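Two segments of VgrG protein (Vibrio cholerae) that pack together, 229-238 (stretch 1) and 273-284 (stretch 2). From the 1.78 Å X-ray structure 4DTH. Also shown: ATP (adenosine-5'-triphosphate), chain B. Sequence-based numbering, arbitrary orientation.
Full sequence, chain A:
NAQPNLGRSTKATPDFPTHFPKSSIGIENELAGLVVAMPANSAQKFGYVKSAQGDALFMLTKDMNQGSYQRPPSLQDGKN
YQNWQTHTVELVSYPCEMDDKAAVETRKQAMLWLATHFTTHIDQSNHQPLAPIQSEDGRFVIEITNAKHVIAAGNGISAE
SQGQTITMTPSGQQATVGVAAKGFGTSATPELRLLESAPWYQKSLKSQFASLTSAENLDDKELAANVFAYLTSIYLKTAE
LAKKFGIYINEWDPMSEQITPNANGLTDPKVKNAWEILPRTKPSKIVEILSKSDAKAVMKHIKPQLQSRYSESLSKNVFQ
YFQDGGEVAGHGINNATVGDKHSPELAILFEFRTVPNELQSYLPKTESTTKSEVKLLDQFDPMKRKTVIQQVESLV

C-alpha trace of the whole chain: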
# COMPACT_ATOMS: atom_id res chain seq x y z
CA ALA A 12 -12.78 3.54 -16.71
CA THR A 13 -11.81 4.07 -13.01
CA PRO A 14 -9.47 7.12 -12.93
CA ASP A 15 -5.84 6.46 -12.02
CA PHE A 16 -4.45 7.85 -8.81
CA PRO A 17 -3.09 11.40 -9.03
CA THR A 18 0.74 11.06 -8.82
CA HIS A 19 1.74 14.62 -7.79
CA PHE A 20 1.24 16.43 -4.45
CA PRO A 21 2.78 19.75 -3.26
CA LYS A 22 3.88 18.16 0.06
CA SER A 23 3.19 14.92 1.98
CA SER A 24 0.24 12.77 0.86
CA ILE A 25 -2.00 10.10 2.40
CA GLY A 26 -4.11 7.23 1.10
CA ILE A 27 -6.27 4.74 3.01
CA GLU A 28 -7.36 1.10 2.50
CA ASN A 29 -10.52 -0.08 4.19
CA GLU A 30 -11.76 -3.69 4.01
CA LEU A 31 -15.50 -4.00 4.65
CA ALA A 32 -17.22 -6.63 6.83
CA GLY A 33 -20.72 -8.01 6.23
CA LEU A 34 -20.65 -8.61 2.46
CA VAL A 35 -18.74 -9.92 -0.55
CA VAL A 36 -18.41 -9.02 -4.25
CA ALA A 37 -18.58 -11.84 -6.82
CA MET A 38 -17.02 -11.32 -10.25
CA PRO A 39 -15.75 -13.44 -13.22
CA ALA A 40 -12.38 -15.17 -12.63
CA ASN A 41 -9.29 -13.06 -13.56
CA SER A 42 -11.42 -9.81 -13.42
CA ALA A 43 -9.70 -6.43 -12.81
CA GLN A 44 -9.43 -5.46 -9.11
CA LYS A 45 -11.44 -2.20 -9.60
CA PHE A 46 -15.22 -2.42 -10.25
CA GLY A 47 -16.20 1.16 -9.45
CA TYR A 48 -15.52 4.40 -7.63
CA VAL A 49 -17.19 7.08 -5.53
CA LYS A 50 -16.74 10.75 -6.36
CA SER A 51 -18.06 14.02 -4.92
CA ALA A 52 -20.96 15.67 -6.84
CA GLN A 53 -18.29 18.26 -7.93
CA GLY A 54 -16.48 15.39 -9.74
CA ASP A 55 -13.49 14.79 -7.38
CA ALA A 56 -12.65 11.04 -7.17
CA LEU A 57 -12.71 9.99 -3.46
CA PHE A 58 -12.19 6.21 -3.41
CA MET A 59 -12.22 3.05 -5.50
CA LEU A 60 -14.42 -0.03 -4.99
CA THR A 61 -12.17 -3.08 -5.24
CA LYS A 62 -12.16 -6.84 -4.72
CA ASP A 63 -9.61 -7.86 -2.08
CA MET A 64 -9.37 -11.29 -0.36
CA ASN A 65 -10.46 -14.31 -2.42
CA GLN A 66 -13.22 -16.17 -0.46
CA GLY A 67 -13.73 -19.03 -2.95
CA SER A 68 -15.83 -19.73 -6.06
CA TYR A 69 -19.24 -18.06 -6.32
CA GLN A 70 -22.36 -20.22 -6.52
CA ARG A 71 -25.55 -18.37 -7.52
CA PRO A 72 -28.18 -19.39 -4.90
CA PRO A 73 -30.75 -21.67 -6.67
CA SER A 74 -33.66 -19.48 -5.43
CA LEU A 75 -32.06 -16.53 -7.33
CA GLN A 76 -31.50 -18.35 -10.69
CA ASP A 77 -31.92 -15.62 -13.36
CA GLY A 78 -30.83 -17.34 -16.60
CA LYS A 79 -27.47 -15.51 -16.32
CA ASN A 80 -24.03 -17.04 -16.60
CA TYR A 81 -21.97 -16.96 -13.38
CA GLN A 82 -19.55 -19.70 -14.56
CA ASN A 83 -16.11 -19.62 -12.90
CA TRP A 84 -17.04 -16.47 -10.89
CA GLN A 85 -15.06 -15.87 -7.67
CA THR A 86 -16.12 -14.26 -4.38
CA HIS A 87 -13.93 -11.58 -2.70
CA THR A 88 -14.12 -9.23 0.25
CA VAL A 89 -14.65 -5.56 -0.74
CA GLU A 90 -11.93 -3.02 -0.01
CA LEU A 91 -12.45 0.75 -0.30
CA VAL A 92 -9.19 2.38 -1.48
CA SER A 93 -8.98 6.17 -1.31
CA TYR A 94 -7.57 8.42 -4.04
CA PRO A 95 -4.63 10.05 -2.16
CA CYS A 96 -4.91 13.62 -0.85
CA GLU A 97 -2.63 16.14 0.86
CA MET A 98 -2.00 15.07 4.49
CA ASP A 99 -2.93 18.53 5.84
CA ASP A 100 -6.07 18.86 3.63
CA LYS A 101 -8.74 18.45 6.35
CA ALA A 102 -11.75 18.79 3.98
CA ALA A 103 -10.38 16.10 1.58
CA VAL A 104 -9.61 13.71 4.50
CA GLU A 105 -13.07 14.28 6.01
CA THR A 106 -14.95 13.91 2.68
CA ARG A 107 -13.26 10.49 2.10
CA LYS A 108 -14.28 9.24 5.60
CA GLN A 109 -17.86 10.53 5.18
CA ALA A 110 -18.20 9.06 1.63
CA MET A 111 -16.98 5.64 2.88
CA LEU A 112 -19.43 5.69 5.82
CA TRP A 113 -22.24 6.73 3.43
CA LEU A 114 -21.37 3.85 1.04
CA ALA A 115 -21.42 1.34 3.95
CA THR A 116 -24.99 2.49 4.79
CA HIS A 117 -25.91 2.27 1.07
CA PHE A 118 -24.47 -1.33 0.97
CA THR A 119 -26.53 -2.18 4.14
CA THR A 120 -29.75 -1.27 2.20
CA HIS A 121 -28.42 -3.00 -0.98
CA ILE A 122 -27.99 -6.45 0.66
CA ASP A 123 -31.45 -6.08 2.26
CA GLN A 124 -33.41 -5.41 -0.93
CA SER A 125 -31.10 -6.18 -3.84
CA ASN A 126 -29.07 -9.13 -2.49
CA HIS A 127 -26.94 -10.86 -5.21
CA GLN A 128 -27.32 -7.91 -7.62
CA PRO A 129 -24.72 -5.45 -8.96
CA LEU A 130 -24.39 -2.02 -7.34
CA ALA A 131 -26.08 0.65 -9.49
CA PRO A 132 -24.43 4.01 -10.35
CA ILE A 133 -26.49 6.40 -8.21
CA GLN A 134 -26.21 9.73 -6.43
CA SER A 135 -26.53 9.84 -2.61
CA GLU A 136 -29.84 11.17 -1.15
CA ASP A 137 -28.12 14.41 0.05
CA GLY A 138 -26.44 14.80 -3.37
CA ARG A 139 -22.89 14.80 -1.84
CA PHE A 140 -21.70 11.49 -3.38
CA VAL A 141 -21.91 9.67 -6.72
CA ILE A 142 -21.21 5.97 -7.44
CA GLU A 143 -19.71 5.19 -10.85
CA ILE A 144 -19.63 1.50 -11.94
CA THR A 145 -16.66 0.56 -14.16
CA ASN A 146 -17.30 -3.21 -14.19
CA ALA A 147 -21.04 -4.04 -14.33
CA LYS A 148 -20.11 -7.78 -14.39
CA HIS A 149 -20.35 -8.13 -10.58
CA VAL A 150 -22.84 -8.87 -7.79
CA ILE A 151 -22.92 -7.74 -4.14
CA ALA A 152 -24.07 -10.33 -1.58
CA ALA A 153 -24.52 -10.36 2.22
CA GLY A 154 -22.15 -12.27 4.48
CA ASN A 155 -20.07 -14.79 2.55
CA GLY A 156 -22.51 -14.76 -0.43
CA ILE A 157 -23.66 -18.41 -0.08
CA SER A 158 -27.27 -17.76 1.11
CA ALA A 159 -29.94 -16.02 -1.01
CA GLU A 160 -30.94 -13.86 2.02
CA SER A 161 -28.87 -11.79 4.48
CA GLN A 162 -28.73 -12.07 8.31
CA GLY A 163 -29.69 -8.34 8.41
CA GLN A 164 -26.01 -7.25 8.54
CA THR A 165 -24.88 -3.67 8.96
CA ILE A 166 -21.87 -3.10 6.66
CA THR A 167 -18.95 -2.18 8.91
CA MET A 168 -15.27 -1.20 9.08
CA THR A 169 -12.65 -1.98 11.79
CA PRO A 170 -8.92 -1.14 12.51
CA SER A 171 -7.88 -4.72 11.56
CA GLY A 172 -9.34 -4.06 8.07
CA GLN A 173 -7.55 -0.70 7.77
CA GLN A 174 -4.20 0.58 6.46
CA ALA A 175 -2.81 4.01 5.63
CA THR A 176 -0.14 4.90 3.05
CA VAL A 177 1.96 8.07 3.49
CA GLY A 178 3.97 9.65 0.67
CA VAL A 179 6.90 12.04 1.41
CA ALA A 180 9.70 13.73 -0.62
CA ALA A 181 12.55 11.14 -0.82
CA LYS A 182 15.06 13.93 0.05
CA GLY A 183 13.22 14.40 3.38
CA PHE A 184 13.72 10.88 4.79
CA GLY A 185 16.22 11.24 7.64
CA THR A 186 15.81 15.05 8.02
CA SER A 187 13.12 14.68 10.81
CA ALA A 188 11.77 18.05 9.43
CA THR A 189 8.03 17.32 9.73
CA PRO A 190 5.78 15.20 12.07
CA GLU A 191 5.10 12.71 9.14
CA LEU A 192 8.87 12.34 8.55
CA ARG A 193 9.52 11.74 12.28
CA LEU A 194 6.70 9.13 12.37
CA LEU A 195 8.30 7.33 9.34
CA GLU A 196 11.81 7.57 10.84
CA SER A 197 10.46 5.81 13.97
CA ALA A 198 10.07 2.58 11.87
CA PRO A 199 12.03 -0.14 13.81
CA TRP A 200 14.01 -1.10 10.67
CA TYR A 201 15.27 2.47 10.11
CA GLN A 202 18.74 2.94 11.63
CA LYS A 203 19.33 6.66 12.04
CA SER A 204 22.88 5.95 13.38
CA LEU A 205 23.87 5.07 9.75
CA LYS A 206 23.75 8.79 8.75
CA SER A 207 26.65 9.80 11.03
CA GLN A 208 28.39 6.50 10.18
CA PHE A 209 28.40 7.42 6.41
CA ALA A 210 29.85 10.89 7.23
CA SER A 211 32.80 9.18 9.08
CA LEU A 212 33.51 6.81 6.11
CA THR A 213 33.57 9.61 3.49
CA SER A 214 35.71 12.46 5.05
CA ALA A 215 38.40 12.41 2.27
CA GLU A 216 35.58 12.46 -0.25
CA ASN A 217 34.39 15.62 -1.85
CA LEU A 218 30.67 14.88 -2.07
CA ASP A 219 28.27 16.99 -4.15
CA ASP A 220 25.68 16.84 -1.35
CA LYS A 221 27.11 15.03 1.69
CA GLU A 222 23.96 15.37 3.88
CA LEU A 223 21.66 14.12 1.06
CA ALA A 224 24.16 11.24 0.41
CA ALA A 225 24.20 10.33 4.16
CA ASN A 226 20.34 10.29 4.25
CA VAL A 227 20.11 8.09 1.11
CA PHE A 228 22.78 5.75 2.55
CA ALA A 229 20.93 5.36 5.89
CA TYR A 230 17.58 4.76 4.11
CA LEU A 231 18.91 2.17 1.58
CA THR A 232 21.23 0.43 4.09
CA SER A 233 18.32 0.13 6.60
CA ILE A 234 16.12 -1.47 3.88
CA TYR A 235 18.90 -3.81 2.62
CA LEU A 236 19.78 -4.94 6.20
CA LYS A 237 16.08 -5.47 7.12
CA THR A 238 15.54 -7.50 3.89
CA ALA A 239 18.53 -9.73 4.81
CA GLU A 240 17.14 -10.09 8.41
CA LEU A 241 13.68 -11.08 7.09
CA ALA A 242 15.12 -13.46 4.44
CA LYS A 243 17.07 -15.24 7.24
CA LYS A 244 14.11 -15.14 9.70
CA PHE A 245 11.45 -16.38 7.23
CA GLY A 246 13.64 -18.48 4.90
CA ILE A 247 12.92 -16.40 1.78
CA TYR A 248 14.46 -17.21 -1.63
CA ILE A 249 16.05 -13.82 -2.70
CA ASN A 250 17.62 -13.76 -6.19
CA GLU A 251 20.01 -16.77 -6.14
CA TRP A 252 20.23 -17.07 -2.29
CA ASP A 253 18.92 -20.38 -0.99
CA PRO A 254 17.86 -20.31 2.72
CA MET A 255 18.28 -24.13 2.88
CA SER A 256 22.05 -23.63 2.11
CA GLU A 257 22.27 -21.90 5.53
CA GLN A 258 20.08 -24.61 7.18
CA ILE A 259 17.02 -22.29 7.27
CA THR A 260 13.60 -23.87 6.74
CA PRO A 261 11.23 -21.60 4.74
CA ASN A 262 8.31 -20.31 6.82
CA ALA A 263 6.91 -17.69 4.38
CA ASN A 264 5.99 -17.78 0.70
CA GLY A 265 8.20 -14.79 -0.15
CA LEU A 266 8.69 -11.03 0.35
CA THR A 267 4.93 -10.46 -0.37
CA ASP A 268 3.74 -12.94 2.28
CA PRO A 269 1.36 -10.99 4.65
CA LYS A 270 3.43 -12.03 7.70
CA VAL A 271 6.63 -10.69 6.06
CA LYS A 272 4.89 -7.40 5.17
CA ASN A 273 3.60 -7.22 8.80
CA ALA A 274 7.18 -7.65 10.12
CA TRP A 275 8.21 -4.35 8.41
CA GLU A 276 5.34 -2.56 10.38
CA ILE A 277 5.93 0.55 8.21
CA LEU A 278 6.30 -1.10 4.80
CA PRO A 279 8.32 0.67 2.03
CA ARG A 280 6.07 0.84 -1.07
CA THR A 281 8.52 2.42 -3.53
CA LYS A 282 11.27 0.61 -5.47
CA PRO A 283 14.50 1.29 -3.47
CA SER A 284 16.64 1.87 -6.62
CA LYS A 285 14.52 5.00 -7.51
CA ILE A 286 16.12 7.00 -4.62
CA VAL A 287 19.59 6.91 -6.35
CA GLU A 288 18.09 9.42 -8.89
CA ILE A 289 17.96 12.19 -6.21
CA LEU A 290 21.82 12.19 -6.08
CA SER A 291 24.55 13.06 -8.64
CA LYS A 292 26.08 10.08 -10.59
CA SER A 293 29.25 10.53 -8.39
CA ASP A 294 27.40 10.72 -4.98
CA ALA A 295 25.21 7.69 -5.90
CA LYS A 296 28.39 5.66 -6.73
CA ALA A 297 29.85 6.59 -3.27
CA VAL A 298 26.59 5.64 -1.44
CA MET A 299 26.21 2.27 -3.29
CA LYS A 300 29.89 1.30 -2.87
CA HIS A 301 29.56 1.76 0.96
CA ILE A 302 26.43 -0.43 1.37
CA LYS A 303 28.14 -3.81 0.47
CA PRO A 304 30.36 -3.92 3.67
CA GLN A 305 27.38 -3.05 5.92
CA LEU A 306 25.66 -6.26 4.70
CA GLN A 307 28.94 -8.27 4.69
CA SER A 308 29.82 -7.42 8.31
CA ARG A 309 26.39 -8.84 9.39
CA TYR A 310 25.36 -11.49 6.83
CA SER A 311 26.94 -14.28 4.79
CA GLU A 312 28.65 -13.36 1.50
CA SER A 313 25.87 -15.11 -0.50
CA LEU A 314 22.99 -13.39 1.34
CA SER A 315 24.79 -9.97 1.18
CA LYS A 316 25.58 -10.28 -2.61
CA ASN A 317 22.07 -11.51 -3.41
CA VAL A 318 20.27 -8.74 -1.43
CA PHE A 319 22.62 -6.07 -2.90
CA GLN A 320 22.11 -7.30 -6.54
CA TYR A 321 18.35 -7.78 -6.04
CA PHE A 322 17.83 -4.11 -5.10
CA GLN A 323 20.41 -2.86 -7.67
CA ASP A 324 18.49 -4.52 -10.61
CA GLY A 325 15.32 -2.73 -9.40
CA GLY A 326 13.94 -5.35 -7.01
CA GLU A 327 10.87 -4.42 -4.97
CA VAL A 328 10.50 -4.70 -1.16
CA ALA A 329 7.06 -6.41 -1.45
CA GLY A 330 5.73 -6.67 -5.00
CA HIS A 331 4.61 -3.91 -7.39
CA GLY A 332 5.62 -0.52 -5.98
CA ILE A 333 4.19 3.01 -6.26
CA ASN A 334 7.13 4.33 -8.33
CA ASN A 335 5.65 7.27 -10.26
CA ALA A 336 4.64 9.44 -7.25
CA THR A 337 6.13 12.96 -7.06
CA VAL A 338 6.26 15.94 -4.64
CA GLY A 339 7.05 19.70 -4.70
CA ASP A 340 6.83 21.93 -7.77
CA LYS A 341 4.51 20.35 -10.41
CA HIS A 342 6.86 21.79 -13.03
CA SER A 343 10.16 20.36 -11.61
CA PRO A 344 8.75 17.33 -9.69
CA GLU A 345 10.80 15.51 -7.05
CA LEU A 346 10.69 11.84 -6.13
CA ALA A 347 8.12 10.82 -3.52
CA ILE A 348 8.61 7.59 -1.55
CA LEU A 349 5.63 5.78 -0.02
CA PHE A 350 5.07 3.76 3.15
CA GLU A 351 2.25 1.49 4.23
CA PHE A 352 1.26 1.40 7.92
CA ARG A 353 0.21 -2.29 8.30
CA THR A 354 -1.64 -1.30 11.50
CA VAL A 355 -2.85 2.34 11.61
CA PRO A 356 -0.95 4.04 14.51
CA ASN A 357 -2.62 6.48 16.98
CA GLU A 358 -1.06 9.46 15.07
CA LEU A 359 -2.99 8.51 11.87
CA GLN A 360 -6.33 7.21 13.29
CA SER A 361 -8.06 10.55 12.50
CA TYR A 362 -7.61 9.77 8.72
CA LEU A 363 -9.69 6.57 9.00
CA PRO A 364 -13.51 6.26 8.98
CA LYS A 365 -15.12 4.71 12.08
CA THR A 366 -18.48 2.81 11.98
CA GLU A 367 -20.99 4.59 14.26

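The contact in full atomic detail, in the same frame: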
# COMPACT_ATOMS: atom_id res chain seq x y z
N ALA A 229 21.63 5.92 4.73
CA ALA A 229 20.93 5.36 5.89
C ALA A 229 19.61 4.68 5.50
O ALA A 229 19.31 3.60 6.02
CB ALA A 229 20.67 6.44 6.92
N TYR A 230 18.85 5.29 4.58
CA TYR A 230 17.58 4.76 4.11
C TYR A 230 17.78 3.41 3.40
O TYR A 230 17.17 2.41 3.79
CB TYR A 230 16.89 5.78 3.18
CG TYR A 230 15.58 5.29 2.60
CD1 TYR A 230 14.43 5.20 3.38
CD2 TYR A 230 15.50 4.86 1.28
CE1 TYR A 230 13.23 4.73 2.86
CE2 TYR A 230 14.30 4.40 0.74
CZ TYR A 230 13.17 4.33 1.54
OH TYR A 230 12.00 3.85 1.01
N LEU A 231 18.64 3.39 2.36
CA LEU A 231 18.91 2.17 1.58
C LEU A 231 19.55 1.09 2.43
O LEU A 231 19.09 -0.05 2.39
CB LEU A 231 19.78 2.47 0.35
CG LEU A 231 19.09 3.18 -0.80
CD1 LEU A 231 20.07 3.44 -1.94
CD2 LEU A 231 17.87 2.37 -1.32
N THR A 232 20.59 1.43 3.23
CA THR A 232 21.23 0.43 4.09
C THR A 232 20.22 -0.18 5.06
O THR A 232 20.22 -1.40 5.21
CB THR A 232 22.48 0.98 4.79
OG1 THR A 232 23.37 1.52 3.82
CG2 THR A 232 23.21 -0.10 5.57
N SER A 233 19.34 0.64 5.67
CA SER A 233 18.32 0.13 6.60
C SER A 233 17.41 -0.88 5.90
O SER A 233 17.14 -1.94 6.46
CB SER A 233 17.51 1.28 7.20
OG SER A 233 18.35 2.08 8.02
N ILE A 234 16.97 -0.58 4.66
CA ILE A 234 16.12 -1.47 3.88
C ILE A 234 16.86 -2.76 3.51
O ILE A 234 16.30 -3.85 3.67
CB ILE A 234 15.53 -0.76 2.64
CG1 ILE A 234 14.46 0.27 3.08
CG2 ILE A 234 14.93 -1.79 1.62
CD1 ILE A 234 13.85 1.08 1.96
N TYR A 235 18.11 -2.64 3.02
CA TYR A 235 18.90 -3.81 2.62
C TYR A 235 19.15 -4.74 3.81
O TYR A 235 18.98 -5.95 3.67
CB TYR A 235 20.25 -3.39 2.00
CG TYR A 235 20.22 -2.85 0.58
CD1 TYR A 235 19.16 -2.05 0.14
CD2 TYR A 235 21.30 -3.03 -0.27
CE1 TYR A 235 19.18 -1.47 -1.13
CE2 TYR A 235 21.31 -2.47 -1.55
CZ TYR A 235 20.27 -1.67 -1.96
OH TYR A 235 20.29 -1.15 -3.23
N LEU A 236 19.52 -4.17 4.98
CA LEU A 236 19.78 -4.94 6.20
C LEU A 236 18.51 -5.62 6.71
O LEU A 236 18.56 -6.79 7.08
CB LEU A 236 20.42 -4.08 7.30
CG LEU A 236 21.84 -3.57 7.03
CD1 LEU A 236 22.33 -2.73 8.22
CD2 LEU A 236 22.82 -4.72 6.75
N LYS A 237 17.37 -4.90 6.70
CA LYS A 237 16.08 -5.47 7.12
C LYS A 237 15.66 -6.62 6.19
O LYS A 237 15.16 -7.64 6.68
CB LYS A 237 14.99 -4.39 7.21
CG LYS A 237 13.64 -4.91 7.73
CD LYS A 237 13.69 -5.36 9.19
CE LYS A 237 12.31 -5.69 9.70
NZ LYS A 237 12.37 -6.05 11.14
N THR A 238 15.88 -6.45 4.86
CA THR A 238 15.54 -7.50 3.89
C THR A 238 16.35 -8.77 4.19
O THR A 238 15.78 -9.86 4.21
CB THR A 238 15.69 -6.99 2.45
OG1 THR A 238 14.83 -5.86 2.28
CG2 THR A 238 15.31 -8.06 1.42
N ASN A 273 3.92 -7.63 7.43
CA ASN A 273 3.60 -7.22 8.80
C ASN A 273 4.86 -6.98 9.63
O ASN A 273 4.88 -6.05 10.44
CB ASN A 273 2.68 -8.23 9.47
CG ASN A 273 1.27 -8.18 8.95
OD1 ASN A 273 0.87 -7.25 8.25
ND2 ASN A 273 0.48 -9.20 9.27
N ALA A 274 5.91 -7.78 9.41
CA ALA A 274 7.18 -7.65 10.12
C ALA A 274 7.88 -6.32 9.86
O ALA A 274 8.62 -5.86 10.72
CB ALA A 274 8.10 -8.82 9.79
N TRP A 275 7.65 -5.67 8.69
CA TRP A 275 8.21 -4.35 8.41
C TRP A 275 7.55 -3.28 9.30
O TRP A 275 8.21 -2.31 9.66
CB TRP A 275 7.99 -3.95 6.94
CG TRP A 275 8.93 -4.61 5.98
CD1 TRP A 275 8.72 -5.78 5.30
CD2 TRP A 275 10.20 -4.11 5.54
NE1 TRP A 275 9.77 -6.03 4.46
CE2 TRP A 275 10.72 -5.05 4.62
CE3 TRP A 275 10.98 -2.99 5.88
CZ2 TRP A 275 11.98 -4.91 4.03
CZ3 TRP A 275 12.22 -2.83 5.27
CH2 TRP A 275 12.71 -3.78 4.36
N GLU A 276 6.23 -3.46 9.61
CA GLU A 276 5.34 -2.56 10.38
C GLU A 276 4.99 -1.33 9.54
O GLU A 276 3.81 -1.08 9.26
CB GLU A 276 5.93 -2.16 11.75
CG GLU A 276 6.13 -3.34 12.69
CD GLU A 276 6.67 -2.99 14.06
OE1 GLU A 276 7.30 -3.88 14.68
OE2 GLU A 276 6.48 -1.84 14.51
N ILE A 277 6.01 -0.58 9.13
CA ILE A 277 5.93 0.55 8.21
C ILE A 277 6.63 -0.02 6.96
O ILE A 277 7.86 -0.14 6.92
CB ILE A 277 6.57 1.84 8.77
CG1 ILE A 277 5.82 2.30 10.04
CG2 ILE A 277 6.57 2.94 7.70
CD1 ILE A 277 6.49 3.42 10.87
N LEU A 278 5.82 -0.42 5.99
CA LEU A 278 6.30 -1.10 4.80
C LEU A 278 6.68 -0.16 3.65
O LEU A 278 5.80 0.51 3.10
CB LEU A 278 5.22 -2.11 4.33
CG LEU A 278 5.48 -2.89 3.04
CD1 LEU A 278 6.61 -3.91 3.22
CD2 LEU A 278 4.20 -3.59 2.56
N PRO A 279 7.96 -0.14 3.21
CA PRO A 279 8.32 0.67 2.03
C PRO A 279 7.51 0.20 0.81
O PRO A 279 7.37 -1.01 0.59
CB PRO A 279 9.81 0.38 1.85
CG PRO A 279 10.28 -0.02 3.24
CD PRO A 279 9.14 -0.86 3.74
N ARG A 280 6.90 1.15 0.08
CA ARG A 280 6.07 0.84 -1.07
C ARG A 280 6.68 1.30 -2.38
O ARG A 280 6.06 1.13 -3.43
CB ARG A 280 4.65 1.45 -0.91
CG ARG A 280 3.80 0.79 0.18
CD ARG A 280 3.22 -0.57 -0.19
NE ARG A 280 2.35 -0.51 -1.37
CZ ARG A 280 2.68 -0.98 -2.57
NH1 ARG A 280 3.87 -1.54 -2.76
NH2 ARG A 280 1.83 -0.90 -3.58
N THR A 281 7.87 1.90 -2.32
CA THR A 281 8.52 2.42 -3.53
C THR A 281 9.79 1.63 -3.76
O THR A 281 10.50 1.30 -2.80
CB THR A 281 8.77 3.94 -3.39
OG1 THR A 281 7.52 4.60 -3.17
CG2 THR A 281 9.46 4.56 -4.63
N LYS A 282 10.07 1.33 -5.03
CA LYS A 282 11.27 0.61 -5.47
C LYS A 282 12.52 1.32 -4.91
O LYS A 282 12.73 2.50 -5.22
CB LYS A 282 11.30 0.55 -7.01
CG LYS A 282 12.50 -0.18 -7.62
CD LYS A 282 12.51 -0.05 -9.17
CE LYS A 282 11.43 -0.86 -9.86
NZ LYS A 282 11.54 -0.77 -11.34
N PRO A 283 13.33 0.64 -4.06
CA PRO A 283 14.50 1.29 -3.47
C PRO A 283 15.45 1.96 -4.45
O PRO A 283 15.92 3.07 -4.18
CB PRO A 283 15.17 0.15 -2.70
CG PRO A 283 14.04 -0.71 -2.29
CD PRO A 283 13.16 -0.73 -3.52
N SER A 284 15.71 1.33 -5.62
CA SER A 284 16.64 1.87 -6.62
C SER A 284 16.26 3.26 -7.17
O SER A 284 17.14 3.97 -7.64
CB SER A 284 16.87 0.86 -7.74
OG SER A 284 15.70 0.71 -8.54
PG ATP B . 0.08 -4.12 -2.48
O1G ATP B . 0.47 -3.78 -1.07
O2G ATP B . 1.27 -4.14 -3.38
O3G ATP B . -0.61 -5.45 -2.56
PB ATP B . -1.68 -2.62 -4.20
O1B ATP B . -0.81 -2.82 -5.39
O2B ATP B . -2.89 -3.52 -4.34
O3B ATP B . -0.93 -2.97 -2.96
PA ATP B . -1.44 0.20 -4.34
O1A ATP B . -0.04 -0.08 -4.72
O2A ATP B . -2.10 0.92 -5.52
O3A ATP B . -2.15 -1.09 -4.11
O5' ATP B . -1.45 1.10 -3.02
C5' ATP B . -2.71 1.68 -2.66
C4' ATP B . -2.60 2.63 -1.49
O4' ATP B . -1.60 3.65 -1.78
C3' ATP B . -3.89 3.38 -1.19
O3' ATP B . -4.07 3.63 0.20
C2' ATP B . -3.68 4.68 -1.97
O2' ATP B . -4.55 5.73 -1.58
C1' ATP B . -2.22 4.93 -1.65
N9 ATP B . -1.53 5.90 -2.49
C8 ATP B . -1.37 5.86 -3.85
N7 ATP B . -0.68 6.87 -4.33
C5 ATP B . -0.38 7.63 -3.21
C6 ATP B . 0.35 8.83 -3.03
N6 ATP B . 0.92 9.51 -4.03
N1 ATP B . 0.48 9.30 -1.77
C2 ATP B . -0.08 8.62 -0.76
N3 ATP B . -0.77 7.49 -0.81
C4 ATP B . -0.90 7.04 -2.07
O HOH W 1 9.28 3.46 -0.04
O HOH W 2 12.26 2.95 -1.44
O HOH W 3 10.40 -7.36 12.53

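A helix can be held against an irregular segment without a single direct hydrogen bond between them, provided that apolar surfaces fit and water joins the polar groups left over. Residues 229-238 of this VgrG protein, all helical, illustrate the principle against residues 273-284, which run from the last part of a helix through a short strand, 277-279, into a loop. The two segments bury 450 Å² between them.

Trp275 covers the most surface. Its indole lies beneath the aliphatic part of Lys237, whose CG sits 3.6 Å from the centroid of the six-membered ring of Trp275 and only 17° off its normal, a CH-pi contact in which an aliphatic methylene packs on the pi cloud, held mainly by dispersion. Near the plane of the ring, at its edge, Thr238 OG1 approaches Trp275 CZ2 at 3.5 Å. That hydroxyl is already committed to its own helix, donating to Ile234 O at 2.9 Å.

Pro283 comes next, packing where the backbones draw close: the CA atoms of Leu231 and Pro283 are 6.8 Å apart. Leu231 CD2 rests 3.8 Å from Pro283 CB. Ile234, pointing toward the second stretch, links the separate parts of this surface: its CG2 lies 4.0 Å from Trp275 CH2 and 4.2 Å from Pro283 CG, while its CD1 reaches Pro279 CG at 3.9 Å.

Water supplies the polar connections. Lys237 NZ donates to water 3 at 2.7 Å, and this water donates to Ala274 O at 2.9 Å, so the same lysine that covers the indole also ties its ammonium to the adjacent backbone. Tyr230 OH bonds to water 1 at 2.9 Å and water 2 at 2.6 Å; the first accepts from Thr281 N at 3.1 Å, the second donates to Thr281 O at 2.8 Å. One phenol thereby serves both backbone polar groups of a loop residue.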